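Local coordinates for protein amino acid amide racemase (Ochrobactrum anthropi, PDB 6GIO) that binds pyridoxal-5'-phosphate and belongs to the class-III aminotransferase family of PLP-dependent enzymes, at residues R131-I136 with G163-Y169; D171-P175 with V355-S359; K374-G379 with A419-V423. All coordinates share one frame; numbering follows the deposited sequence.

Contact 1. Residues R131-I136 with G163-Y169; sequences RIISFI and GVLLLPY
Five backbone hydrogen bonds join Ile132, Ser134 and Ile136 to Gly163, Leu165 and Leu167, pairing strands 131-135 and 164-167 in parallel at the border of the seven-stranded mixed beta-sheet of this PLP-dependent fold. The two strands belong to one beta-alpha-beta unit, and 164-167 is the outermost strand within the chain. The shortest bond runs from Ile136 N to Leu167 O (2.8 Å), while Ser134 N meets Leu165 O at 2.9 Å in an almost straight line (176°). At the other end Ile132 N approaches Gly163 O from above the carbonyl plane. A water accepts from Arg131 NH1 (2.8 Å) and gives a weak bond to the same Gly163 O; Arg131 NH2 is bound by Gln198. Ser134 OG bonds to Ile149 O and Ser138 OG, while Ser134 CB packs against Leu166 CD2 at 3.7 Å.

On the face that bears Ile133, Leu165, Leu167 and Phe135, helices 179-191 and 220-229 cover the sheet. There Ile133 CG2 touches Leu167 CD1 (3.9 Å), and Phe135 CE1 lies against Leu167 CB. Beyond the paired residues, Tyr169 is anchored through its OH to the carbonyl of Glu205, a residue of the PLP pocket. The Tyr169 ring, carried away from its own backbone N (chi1 -163°), reaches back to Phe135 in a T-shaped stack, planes at 80°. Tyr169 CD2 stands over one face of the Phe135 ring, displaced toward the rim, 3.6 Å from Phe135 CG.

Contact 2. Residues D171-P175 with V355-S359; sequences DPFRP and VDLVS
Phe173 and Arg174 reach Asp356 and Val358 by side chains alone, for the nearest pair of CA atoms, those of Phe173 and Asp356, is 9.1 Å apart. The loop 171-175 has no regular secondary structure but is shaped by an Asx turn, in which Asp171 OD1 accepts from Phe173 N at 2.9 Å; a weak bond from Arg174 N reaches the same oxygen. Across from it, 355-357 belongs to an extended strand.

Arg174 stretches out from CG to NE and grips the Asp356 carboxylate end-on. Arg174 NH1 binds Asp356 OD2 at 2.8 Å and Arg174 NH2 binds Asp356 OD1 at 3.1 Å, both on the syn side, with the two flat groups turned 34° from coplanar. This bidentate salt bridge is largely buried and has further partners: Arg347 also pairs with Asp356 OD2, and Arg174 NH2 also donates to Arg364 O. Two positive groups around one carboxylate would tend to keep Asp356 ionised. Phe173, its CG swung opposite the backbone N (chi1 -171°), lays CE2 over a face of the Arg174 guanidinium, 3.6 Å from Asp356 CG. Val358 CG1 approaches the edge of the Phe173 ring and lies 3.8 Å from Arg174 NH2.

The loop, which leads from strand 164-167 to helix 179-191, is thereby fastened to strand 352-357, itself flanked in its sheet by strands 343-349 and 395-398.

Contact 3. Residues K374-G379 with A419-V423; sequences KIIYRG and AIGDV
Arg378 and Asp422 form a salt bridge across two helices whose short segments cross at 121°, with axes 8.5 Å apart. The grip is side-on and falls on a single oxygen. Asp422 OD2 takes NE of Arg378 at 2.9 Å, on its anti side, and NH2 of Arg378 at 3.3 Å, from above the carboxylate plane. A bend at chi2 (61°) brings the guanidinium round so that OD2 lies at its edge. The remaining nitrogen, NH1, donates to Gln381 OE1, so all three nitrogens have partners. Lys374 sends its amino group away from the crossing, to Asp430 and the carbonyl of Val428.

Beneath the salt bridge the helices meet closely. Ala419 CB rests 3.7 Å from both Ile375 O and Gly379 N, two atoms already joined to each other by a backbone bond within their helix. Val423 CG2 presses on the Lys374 backbone, 3.4 Å from Lys374 O, and Ile375 CG2 meets Ile420 CG1 at 4.1 Å.

Helix 369-382 lies between strand 395-398, reached by Ile375 and Ile376, and helix 406-424, with Tyr377 touching helix 431-434.

In the fold
The three contacts follow one another along the chain. Contact 1 is near the pocket, the Tyr169 side chain lying about 10 Å from a bound PLP, and the chain runs almost directly from it into contact 2, whose centre is about 22 Å away. Contact 2 ties the loop after strand 164-167, from the sheet of contact 1, to the second seven-stranded sheet. Contact 3, centred about 19 Å from contact 2, involves helix 369-382, which packs on that second sheet, and helix 406-424 across it. Contacts 2 and 3 touch: Leu357 CD1 meets Ile375 CD1 at 3.6 Å. Contacts 1 and 3 do not touch, their nearest atoms being about 21 Å apart.

Contact 1. Residues R131-I136 with G163-Y169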
ATOM      1  N   ARG C 131     -15.262 -19.402  -4.164  1.00 25.51           N
ATOM      2  CA  ARG C 131     -16.153 -18.501  -4.877  1.00 25.28           C
ATOM      3  C   ARG C 131     -16.466 -17.217  -4.080  1.00 24.11           C
ATOM      4  O   ARG C 131     -16.528 -17.230  -2.831  1.00 21.51           O
ATOM      5  CB  ARG C 131     -17.447 -19.215  -5.223  1.00 25.48           C
ATOM      6  CG  ARG C 131     -17.268 -20.385  -6.178  1.00 26.45           C
ATOM      7  CD  ARG C 131     -18.631 -20.979  -6.471  1.00 27.89           C
ATOM      8  NE  ARG C 131     -18.586 -22.352  -6.996  1.00 27.76           N
ATOM      9  CZ  ARG C 131     -18.571 -22.667  -8.285  1.00 27.02           C
ATOM     10  NH1 ARG C 131     -18.561 -21.727  -9.238  1.00 25.00           N
ATOM     11  NH2 ARG C 131     -18.550 -23.951  -8.619  1.00 27.36           N
ATOM     12  N   ILE C 132     -16.655 -16.124  -4.832  1.00 21.28           N
ATOM     13  CA  ILE C 132     -16.894 -14.801  -4.263  1.00 23.33           C
ATOM     14  C   ILE C 132     -18.103 -14.124  -4.922  1.00 21.49           C
ATOM     15  O   ILE C 132     -18.222 -14.157  -6.128  1.00 20.38           O
ATOM     16  CB  ILE C 132     -15.636 -13.883  -4.414  1.00 25.30           C
ATOM     17  CG1 ILE C 132     -14.472 -14.411  -3.562  1.00 25.45           C
ATOM     18  CG2 ILE C 132     -15.961 -12.443  -4.013  1.00 25.15           C
ATOM     19  CD1 ILE C 132     -14.705 -14.458  -2.071  1.00 25.09           C
ATOM     20  N   ILE C 133     -18.967 -13.482  -4.133  1.00 22.71           N
ATOM     21  CA  ILE C 133     -20.087 -12.703  -4.691  1.00 22.03           C
ATOM     22  C   ILE C 133     -19.694 -11.230  -4.640  1.00 21.93           C
ATOM     23  O   ILE C 133     -19.287 -10.732  -3.623  1.00 21.29           O
ATOM     24  CB  ILE C 133     -21.424 -12.982  -3.987  1.00 23.79           C
ATOM     25  CG1 ILE C 133     -21.775 -14.477  -4.114  1.00 22.88           C
ATOM     26  CG2 ILE C 133     -22.564 -12.144  -4.592  1.00 24.47           C
ATOM     27  CD1 ILE C 133     -22.707 -14.979  -3.037  1.00 24.37           C
ATOM     28  N   SER C 134     -19.814 -10.569  -5.766  1.00 23.21           N
ATOM     29  CA  SER C 134     -19.568  -9.148  -5.862  1.00 26.70           C
ATOM     30  C   SER C 134     -20.652  -8.430  -6.738  1.00 25.69           C
ATOM     31  O   SER C 134     -21.545  -9.076  -7.287  1.00 25.92           O
ATOM     32  CB  SER C 134     -18.195  -8.989  -6.465  1.00 29.42           C
ATOM     33  OG  SER C 134     -17.853  -7.645  -6.562  1.00 37.50           O
ATOM     34  N   PHE C 135     -20.579  -7.104  -6.858  1.00 22.65           N
ATOM     35  CA  PHE C 135     -21.555  -6.352  -7.643  1.00 23.26           C
ATOM     36  C   PHE C 135     -20.977  -5.729  -8.887  1.00 22.58           C
ATOM     37  O   PHE C 135     -19.869  -5.250  -8.861  1.00 20.82           O
ATOM     38  CB  PHE C 135     -22.249  -5.270  -6.794  1.00 24.36           C
ATOM     39  CG  PHE C 135     -23.292  -5.860  -5.911  1.00 26.23           C
ATOM     40  CD1 PHE C 135     -24.552  -6.143  -6.420  1.00 25.85           C
ATOM     41  CD2 PHE C 135     -22.972  -6.292  -4.652  1.00 26.99           C
ATOM     42  CE1 PHE C 135     -25.498  -6.789  -5.637  1.00 29.10           C
ATOM     43  CE2 PHE C 135     -23.915  -6.956  -3.864  1.00 30.57           C
ATOM     44  CZ  PHE C 135     -25.188  -7.177  -4.355  1.00 30.15           C
ATOM     45  N   ILE C 136     -21.753  -5.752  -9.963  1.00 22.51           N
ATOM     46  CA  ILE C 136     -21.409  -5.009 -11.163  1.00 23.88           C
ATOM     47  C   ILE C 136     -21.267  -3.548 -10.742  1.00 24.77           C
ATOM     48  O   ILE C 136     -22.166  -2.945 -10.093  1.00 26.31           O
ATOM     49  CB  ILE C 136     -22.461  -5.171 -12.286  1.00 25.62           C
ATOM     50  CG1 ILE C 136     -22.502  -6.607 -12.786  1.00 24.69           C
ATOM     51  CG2 ILE C 136     -22.145  -4.262 -13.482  1.00 24.20           C
ATOM     52  CD1 ILE C 136     -23.738  -6.954 -13.562  1.00 25.51           C
ATOM     53  N   GLY C 163     -14.243 -17.740 -10.348  1.00 26.22           N
ATOM     54  CA  GLY C 163     -15.156 -18.041  -9.254  1.00 29.22           C
ATOM     55  C   GLY C 163     -15.959 -16.836  -8.740  1.00 27.46           C
ATOM     56  O   GLY C 163     -16.696 -16.971  -7.772  1.00 26.08           O
ATOM     57  N   VAL C 164     -15.840 -15.687  -9.407  1.00 25.61           N
ATOM     58  CA  VAL C 164     -16.592 -14.471  -9.029  1.00 25.93           C
ATOM     59  C   VAL C 164     -17.954 -14.430  -9.730  1.00 25.76           C
ATOM     60  O   VAL C 164     -18.071 -14.534 -10.970  1.00 23.64           O
ATOM     61  CB  VAL C 164     -15.782 -13.168  -9.308  1.00 27.02           C
ATOM     62  CG1 VAL C 164     -16.633 -11.920  -9.070  1.00 28.13           C
ATOM     63  CG2 VAL C 164     -14.565 -13.122  -8.403  1.00 26.37           C
ATOM     64  N   LEU C 165     -18.993 -14.304  -8.910  1.00 25.00           N
ATOM     65  CA  LEU C 165     -20.354 -14.095  -9.368  1.00 25.47           C
ATOM     66  C   LEU C 165     -20.624 -12.619  -9.240  1.00 24.66           C
ATOM     67  O   LEU C 165     -20.643 -12.117  -8.108  1.00 23.35           O
ATOM     68  CB  LEU C 165     -21.344 -14.886  -8.480  1.00 25.64           C
ATOM     69  CG  LEU C 165     -22.841 -14.716  -8.831  1.00 26.40           C
ATOM     70  CD1 LEU C 165     -23.043 -14.929 -10.318  1.00 26.75           C
ATOM     71  CD2 LEU C 165     -23.753 -15.655  -8.041  1.00 27.27           C
ATOM     72  N   LEU C 166     -20.789 -11.934 -10.385  1.00 25.47           N
ATOM     73  CA  LEU C 166     -21.180 -10.510 -10.451  1.00 23.82           C
ATOM     74  C   LEU C 166     -22.690 -10.263 -10.669  1.00 23.80           C
ATOM     75  O   LEU C 166     -23.262 -10.689 -11.669  1.00 24.46           O
ATOM     76  CB  LEU C 166     -20.428  -9.803 -11.565  1.00 24.24           C
ATOM     77  CG  LEU C 166     -18.944  -9.561 -11.336  1.00 25.62           C
ATOM     78  CD1 LEU C 166     -18.349  -8.982 -12.624  1.00 29.75           C
ATOM     79  CD2 LEU C 166     -18.641  -8.634 -10.170  1.00 25.04           C
ATOM     80  N   LEU C 167     -23.329  -9.549  -9.741  1.00 23.91           N
ATOM     81  CA  LEU C 167     -24.756  -9.274  -9.804  1.00 23.37           C
ATOM     82  C   LEU C 167     -24.986  -7.817 -10.038  1.00 23.50           C
ATOM     83  O   LEU C 167     -24.172  -7.017  -9.590  1.00 23.78           O
ATOM     84  CB  LEU C 167     -25.393  -9.603  -8.461  1.00 23.88           C
ATOM     85  CG  LEU C 167     -25.318 -11.041  -7.943  1.00 25.23           C
ATOM     86  CD1 LEU C 167     -25.803 -11.092  -6.513  1.00 26.23           C
ATOM     87  CD2 LEU C 167     -26.126 -11.965  -8.830  1.00 26.66           C
ATOM     88  N   PRO C 168     -26.132  -7.441 -10.664  1.00 24.20           N
ATOM     89  CA  PRO C 168     -26.482  -6.037 -10.724  1.00 24.26           C
ATOM     90  C   PRO C 168     -26.736  -5.451  -9.342  1.00 23.83           C
ATOM     91  O   PRO C 168     -27.272  -6.130  -8.426  1.00 21.81           O
ATOM     92  CB  PRO C 168     -27.767  -6.025 -11.575  1.00 25.08           C
ATOM     93  CG  PRO C 168     -27.793  -7.329 -12.298  1.00 25.51           C
ATOM     94  CD  PRO C 168     -27.135  -8.274 -11.359  1.00 25.59           C
ATOM     95  N   TYR C 169     -26.323  -4.202  -9.169  1.00 22.87           N
ATOM     96  CA  TYR C 169     -26.678  -3.466  -7.958  1.00 23.44           C
ATOM     97  C   TYR C 169     -27.991  -2.692  -8.228  1.00 22.90           C
ATOM     98  O   TYR C 169     -28.067  -1.870  -9.131  1.00 23.68           O
ATOM     99  CB  TYR C 169     -25.510  -2.551  -7.536  1.00 22.19           C
ATOM    100  CG  TYR C 169     -25.502  -2.017  -6.121  1.00 20.97           C
ATOM    101  CD1 TYR C 169     -26.231  -0.901  -5.778  1.00 21.68           C
ATOM    102  CD2 TYR C 169     -24.661  -2.591  -5.127  1.00 21.17           C
ATOM    103  CE1 TYR C 169     -26.156  -0.352  -4.493  1.00 22.00           C
ATOM    104  CE2 TYR C 169     -24.577  -2.058  -3.861  1.00 20.25           C
ATOM    105  CZ  TYR C 169     -25.341  -0.942  -3.536  1.00 21.04           C
ATOM    106  OH  TYR C 169     -25.265  -0.382  -2.273  1.00 20.36           O
TER
HETATM  107  O   HOH W   1     -18.488 -18.891  -9.011  1.00 31.30           O

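Contact 2. Residues D171-P175 with V355-S359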
ATOM      1  N   ASP C 171     -30.704  -0.155  -8.555  1.00 25.67           N
ATOM      2  CA  ASP C 171     -30.497   1.265  -8.666  1.00 25.97           C
ATOM      3  C   ASP C 171     -31.872   1.960  -8.776  1.00 25.67           C
ATOM      4  O   ASP C 171     -32.498   1.917  -9.821  1.00 26.67           O
ATOM      5  CB  ASP C 171     -29.683   1.502  -9.919  1.00 26.25           C
ATOM      6  CG  ASP C 171     -29.447   2.968 -10.205  1.00 27.90           C
ATOM      7  OD1 ASP C 171     -30.013   3.863  -9.507  1.00 28.62           O
ATOM      8  OD2 ASP C 171     -28.680   3.208 -11.141  1.00 31.40           O
ATOM      9  N   PRO C 172     -32.332   2.622  -7.704  1.00 27.33           N
ATOM     10  CA  PRO C 172     -33.629   3.292  -7.776  1.00 27.03           C
ATOM     11  C   PRO C 172     -33.773   4.331  -8.912  1.00 27.40           C
ATOM     12  O   PRO C 172     -34.871   4.527  -9.368  1.00 28.18           O
ATOM     13  CB  PRO C 172     -33.760   3.981  -6.417  1.00 28.26           C
ATOM     14  CG  PRO C 172     -32.767   3.321  -5.535  1.00 29.92           C
ATOM     15  CD  PRO C 172     -31.652   2.861  -6.417  1.00 28.65           C
ATOM     16  N   PHE C 173     -32.703   4.969  -9.362  1.00 25.71           N
ATOM     17  CA  PHE C 173     -32.802   6.030 -10.371  1.00 24.96           C
ATOM     18  C   PHE C 173     -32.857   5.472 -11.799  1.00 27.05           C
ATOM     19  O   PHE C 173     -33.505   6.047 -12.643  1.00 26.23           O
ATOM     20  CB  PHE C 173     -31.637   7.014 -10.227  1.00 23.63           C
ATOM     21  CG  PHE C 173     -31.771   8.271 -11.081  1.00 23.20           C
ATOM     22  CD1 PHE C 173     -32.744   9.214 -10.802  1.00 22.28           C
ATOM     23  CD2 PHE C 173     -30.900   8.515 -12.136  1.00 23.24           C
ATOM     24  CE1 PHE C 173     -32.849  10.375 -11.547  1.00 23.23           C
ATOM     25  CE2 PHE C 173     -30.991   9.670 -12.895  1.00 22.95           C
ATOM     26  CZ  PHE C 173     -31.981  10.613 -12.602  1.00 24.41           C
ATOM     27  N   ARG C 174     -32.182   4.344 -12.061  1.00 28.64           N
ATOM     28  CA  ARG C 174     -32.277   3.639 -13.345  1.00 28.11           C
ATOM     29  C   ARG C 174     -32.701   2.220 -13.068  1.00 28.47           C
ATOM     30  O   ARG C 174     -31.891   1.313 -13.156  1.00 27.54           O
ATOM     31  CB  ARG C 174     -30.957   3.680 -14.082  1.00 27.48           C
ATOM     32  CG  ARG C 174     -30.554   5.114 -14.403  1.00 26.51           C
ATOM     33  CD  ARG C 174     -29.480   5.211 -15.443  1.00 27.10           C
ATOM     34  NE  ARG C 174     -29.295   6.589 -15.883  1.00 26.84           N
ATOM     35  CZ  ARG C 174     -28.656   7.530 -15.190  1.00 27.69           C
ATOM     36  NH1 ARG C 174     -28.152   7.267 -14.001  1.00 24.85           N
ATOM     37  NH2 ARG C 174     -28.530   8.763 -15.682  1.00 27.47           N
ATOM     38  N   PRO C 175     -33.984   2.017 -12.717  1.00 31.47           N
ATOM     39  CA  PRO C 175     -34.399   0.758 -12.047  1.00 31.86           C
ATOM     40  C   PRO C 175     -34.670  -0.405 -13.004  1.00 32.79           C
ATOM     41  O   PRO C 175     -35.789  -0.931 -13.057  1.00 34.95           O
ATOM     42  CB  PRO C 175     -35.659   1.183 -11.306  1.00 30.43           C
ATOM     43  CG  PRO C 175     -36.270   2.142 -12.242  1.00 31.02           C
ATOM     44  CD  PRO C 175     -35.125   2.942 -12.831  1.00 30.75           C
ATOM     45  N   VAL C 355     -24.497  13.905  -7.656  1.00 22.12           N
ATOM     46  CA  VAL C 355     -25.433  14.601  -8.528  1.00 23.85           C
ATOM     47  C   VAL C 355     -25.444  14.018  -9.941  1.00 22.81           C
ATOM     48  O   VAL C 355     -24.504  14.195 -10.702  1.00 23.97           O
ATOM     49  CB  VAL C 355     -25.098  16.115  -8.591  1.00 27.66           C
ATOM     50  CG1 VAL C 355     -26.117  16.852  -9.462  1.00 28.83           C
ATOM     51  CG2 VAL C 355     -25.087  16.711  -7.193  1.00 27.84           C
ATOM     52  N   ASP C 356     -26.536  13.344 -10.313  1.00 22.26           N
ATOM     53  CA  ASP C 356     -26.610  12.612 -11.568  1.00 21.54           C
ATOM     54  C   ASP C 356     -27.029  13.539 -12.746  1.00 23.20           C
ATOM     55  O   ASP C 356     -28.149  14.067 -12.770  1.00 24.04           O
ATOM     56  CB  ASP C 356     -27.609  11.474 -11.380  1.00 23.13           C
ATOM     57  CG  ASP C 356     -27.525  10.470 -12.468  1.00 23.90           C
ATOM     58  OD1 ASP C 356     -27.523  10.890 -13.644  1.00 24.62           O
ATOM     59  OD2 ASP C 356     -27.397   9.276 -12.135  1.00 22.04           O
ATOM     60  N   LEU C 357     -26.128  13.785 -13.683  1.00 22.27           N
ATOM     61  CA  LEU C 357     -26.397  14.668 -14.787  1.00 22.43           C
ATOM     62  C   LEU C 357     -27.024  13.894 -15.947  1.00 25.10           C
ATOM     63  O   LEU C 357     -26.536  12.823 -16.330  1.00 24.77           O
ATOM     64  CB  LEU C 357     -25.109  15.328 -15.277  1.00 22.07           C
ATOM     65  CG  LEU C 357     -24.302  16.028 -14.207  1.00 21.58           C
ATOM     66  CD1 LEU C 357     -23.067  16.628 -14.799  1.00 20.36           C
ATOM     67  CD2 LEU C 357     -25.124  17.110 -13.525  1.00 22.57           C
ATOM     68  N   VAL C 358     -28.115  14.426 -16.478  1.00 25.45           N
ATOM     69  CA  VAL C 358     -28.875  13.742 -17.533  1.00 26.05           C
ATOM     70  C   VAL C 358     -29.106  14.657 -18.736  1.00 27.13           C
ATOM     71  O   VAL C 358     -29.376  15.833 -18.574  1.00 26.47           O
ATOM     72  CB  VAL C 358     -30.221  13.251 -17.027  1.00 26.34           C
ATOM     73  CG1 VAL C 358     -30.050  12.196 -15.923  1.00 27.36           C
ATOM     74  CG2 VAL C 358     -31.087  14.408 -16.530  1.00 25.23           C
ATOM     75  N   SER C 359     -29.001  14.118 -19.940  1.00 27.85           N
ATOM     76  CA  SER C 359     -29.303  14.894 -21.145  1.00 29.92           C
ATOM     77  C   SER C 359     -30.802  14.960 -21.385  1.00 29.41           C
ATOM     78  O   SER C 359     -31.254  15.773 -22.190  1.00 28.84           O
ATOM     79  CB  SER C 359     -28.574  14.335 -22.378  1.00 30.35           C
ATOM     80  OG  SER C 359     -28.910  12.983 -22.635  1.00 32.76           O
TER

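Contact 3. Residues K374-G379 with A419-V423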
ATOM      1  N   LYS C 374     -16.562  19.553 -18.298  1.00 30.07           N
ATOM      2  CA  LYS C 374     -16.597  20.997 -18.384  1.00 30.48           C
ATOM      3  C   LYS C 374     -17.129  21.590 -17.116  1.00 28.96           C
ATOM      4  O   LYS C 374     -16.682  22.653 -16.697  1.00 28.55           O
ATOM      5  CB  LYS C 374     -17.472  21.467 -19.557  1.00 32.10           C
ATOM      6  CG  LYS C 374     -16.782  21.323 -20.891  1.00 34.38           C
ATOM      7  CD  LYS C 374     -17.659  21.837 -22.005  1.00 36.22           C
ATOM      8  CE  LYS C 374     -16.974  21.598 -23.334  1.00 41.84           C
ATOM      9  NZ  LYS C 374     -17.719  22.239 -24.454  1.00 46.07           N
ATOM     10  N   ILE C 375     -18.113  20.936 -16.508  1.00 25.62           N
ATOM     11  CA  ILE C 375     -18.630  21.423 -15.228  1.00 26.18           C
ATOM     12  C   ILE C 375     -17.529  21.399 -14.133  1.00 27.02           C
ATOM     13  O   ILE C 375     -17.385  22.359 -13.356  1.00 27.56           O
ATOM     14  CB  ILE C 375     -19.877  20.627 -14.797  1.00 26.76           C
ATOM     15  CG1 ILE C 375     -21.030  20.922 -15.778  1.00 27.06           C
ATOM     16  CG2 ILE C 375     -20.270  20.976 -13.375  1.00 26.39           C
ATOM     17  CD1 ILE C 375     -22.175  19.952 -15.680  1.00 27.20           C
ATOM     18  N   ILE C 376     -16.748  20.321 -14.067  1.00 27.69           N
ATOM     19  CA  ILE C 376     -15.618  20.243 -13.112  1.00 28.12           C
ATOM     20  C   ILE C 376     -14.562  21.334 -13.393  1.00 27.81           C
ATOM     21  O   ILE C 376     -14.037  21.974 -12.474  1.00 23.05           O
ATOM     22  CB  ILE C 376     -14.865  18.891 -13.205  1.00 27.96           C
ATOM     23  CG1 ILE C 376     -15.799  17.693 -13.036  1.00 33.11           C
ATOM     24  CG2 ILE C 376     -13.778  18.827 -12.166  1.00 28.57           C
ATOM     25  CD1 ILE C 376     -16.512  17.625 -11.723  1.00 37.76           C
ATOM     26  N   TYR C 377     -14.218  21.492 -14.669  1.00 28.68           N
ATOM     27  CA  TYR C 377     -13.221  22.491 -15.059  1.00 30.14           C
ATOM     28  C   TYR C 377     -13.673  23.906 -14.718  1.00 29.69           C
ATOM     29  O   TYR C 377     -12.912  24.731 -14.189  1.00 31.41           O
ATOM     30  CB  TYR C 377     -12.951  22.409 -16.544  1.00 33.94           C
ATOM     31  CG  TYR C 377     -11.990  23.452 -16.994  1.00 37.02           C
ATOM     32  CD1 TYR C 377     -10.632  23.232 -16.913  1.00 39.07           C
ATOM     33  CD2 TYR C 377     -12.437  24.659 -17.515  1.00 40.25           C
ATOM     34  CE1 TYR C 377      -9.728  24.185 -17.334  1.00 41.50           C
ATOM     35  CE2 TYR C 377     -11.541  25.621 -17.941  1.00 44.24           C
ATOM     36  CZ  TYR C 377     -10.188  25.375 -17.838  1.00 43.96           C
ATOM     37  OH  TYR C 377      -9.300  26.330 -18.246  1.00 49.41           O
ATOM     38  N   ARG C 378     -14.915  24.211 -15.015  1.00 28.01           N
ATOM     39  CA  ARG C 378     -15.422  25.519 -14.656  1.00 28.01           C
ATOM     40  C   ARG C 378     -15.533  25.681 -13.140  1.00 27.87           C
ATOM     41  O   ARG C 378     -15.299  26.780 -12.614  1.00 29.15           O
ATOM     42  CB  ARG C 378     -16.756  25.782 -15.341  1.00 27.45           C
ATOM     43  CG  ARG C 378     -17.325  27.177 -15.146  1.00 28.75           C
ATOM     44  CD  ARG C 378     -16.374  28.227 -15.713  1.00 29.29           C
ATOM     45  NE  ARG C 378     -16.915  29.571 -15.575  1.00 31.12           N
ATOM     46  CZ  ARG C 378     -16.188  30.686 -15.697  1.00 31.14           C
ATOM     47  NH1 ARG C 378     -14.880  30.619 -15.936  1.00 31.45           N
ATOM     48  NH2 ARG C 378     -16.759  31.858 -15.541  1.00 31.95           N
ATOM     49  N   GLY C 379     -15.911  24.610 -12.431  1.00 25.16           N
ATOM     50  CA  GLY C 379     -15.857  24.612 -10.955  1.00 24.25           C
ATOM     51  C   GLY C 379     -14.489  25.028 -10.409  1.00 23.28           C
ATOM     52  O   GLY C 379     -14.350  25.883  -9.528  1.00 24.62           O
ATOM     53  N   ALA C 419     -21.249  26.998 -12.368  1.00 28.38           N
ATOM     54  CA  ALA C 419     -20.493  26.148 -13.297  1.00 29.51           C
ATOM     55  C   ALA C 419     -21.425  25.409 -14.307  1.00 27.67           C
ATOM     56  O   ALA C 419     -21.156  25.371 -15.504  1.00 26.32           O
ATOM     57  CB  ALA C 419     -19.585  25.165 -12.545  1.00 28.69           C
ATOM     58  N   ILE C 420     -22.514  24.836 -13.803  1.00 28.35           N
ATOM     59  CA  ILE C 420     -23.522  24.154 -14.654  1.00 26.99           C
ATOM     60  C   ILE C 420     -24.125  25.129 -15.680  1.00 29.21           C
ATOM     61  O   ILE C 420     -24.256  24.802 -16.856  1.00 30.48           O
ATOM     62  CB  ILE C 420     -24.653  23.559 -13.804  1.00 23.99           C
ATOM     63  CG1 ILE C 420     -24.106  22.416 -12.950  1.00 26.17           C
ATOM     64  CG2 ILE C 420     -25.740  23.022 -14.698  1.00 24.51           C
ATOM     65  CD1 ILE C 420     -25.055  21.838 -11.928  1.00 26.90           C
ATOM     66  N   GLY C 421     -24.485  26.323 -15.209  1.00 29.74           N
ATOM     67  CA  GLY C 421     -25.072  27.349 -16.050  1.00 30.88           C
ATOM     68  C   GLY C 421     -24.111  27.775 -17.115  1.00 30.44           C
ATOM     69  O   GLY C 421     -24.489  27.894 -18.268  1.00 36.12           O
ATOM     70  N   ASP C 422     -22.856  28.001 -16.746  1.00 33.10           N
ATOM     71  CA  ASP C 422     -21.859  28.497 -17.717  1.00 34.11           C
ATOM     72  C   ASP C 422     -21.608  27.440 -18.779  1.00 35.18           C
ATOM     73  O   ASP C 422     -21.381  27.758 -19.932  1.00 34.81           O
ATOM     74  CB  ASP C 422     -20.531  28.848 -17.040  1.00 34.67           C
ATOM     75  CG  ASP C 422     -20.621  30.086 -16.143  1.00 33.19           C
ATOM     76  OD1 ASP C 422     -21.612  30.811 -16.207  1.00 36.44           O
ATOM     77  OD2 ASP C 422     -19.683  30.345 -15.375  1.00 35.25           O
ATOM     78  N   VAL C 423     -21.618  26.166 -18.384  1.00 33.24           N
ATOM     79  CA  VAL C 423     -21.371  25.105 -19.358  1.00 33.16           C
ATOM     80  C   VAL C 423     -22.571  24.922 -20.317  1.00 33.35           C
ATOM     81  O   VAL C 423     -22.382  24.764 -21.539  1.00 38.54           O
ATOM     82  CB  VAL C 423     -20.976  23.787 -18.671  1.00 32.19           C
ATOM     83  CG1 VAL C 423     -21.104  22.607 -19.628  1.00 32.20           C
ATOM     84  CG2 VAL C 423     -19.556  23.912 -18.098  1.00 31.31           C
TER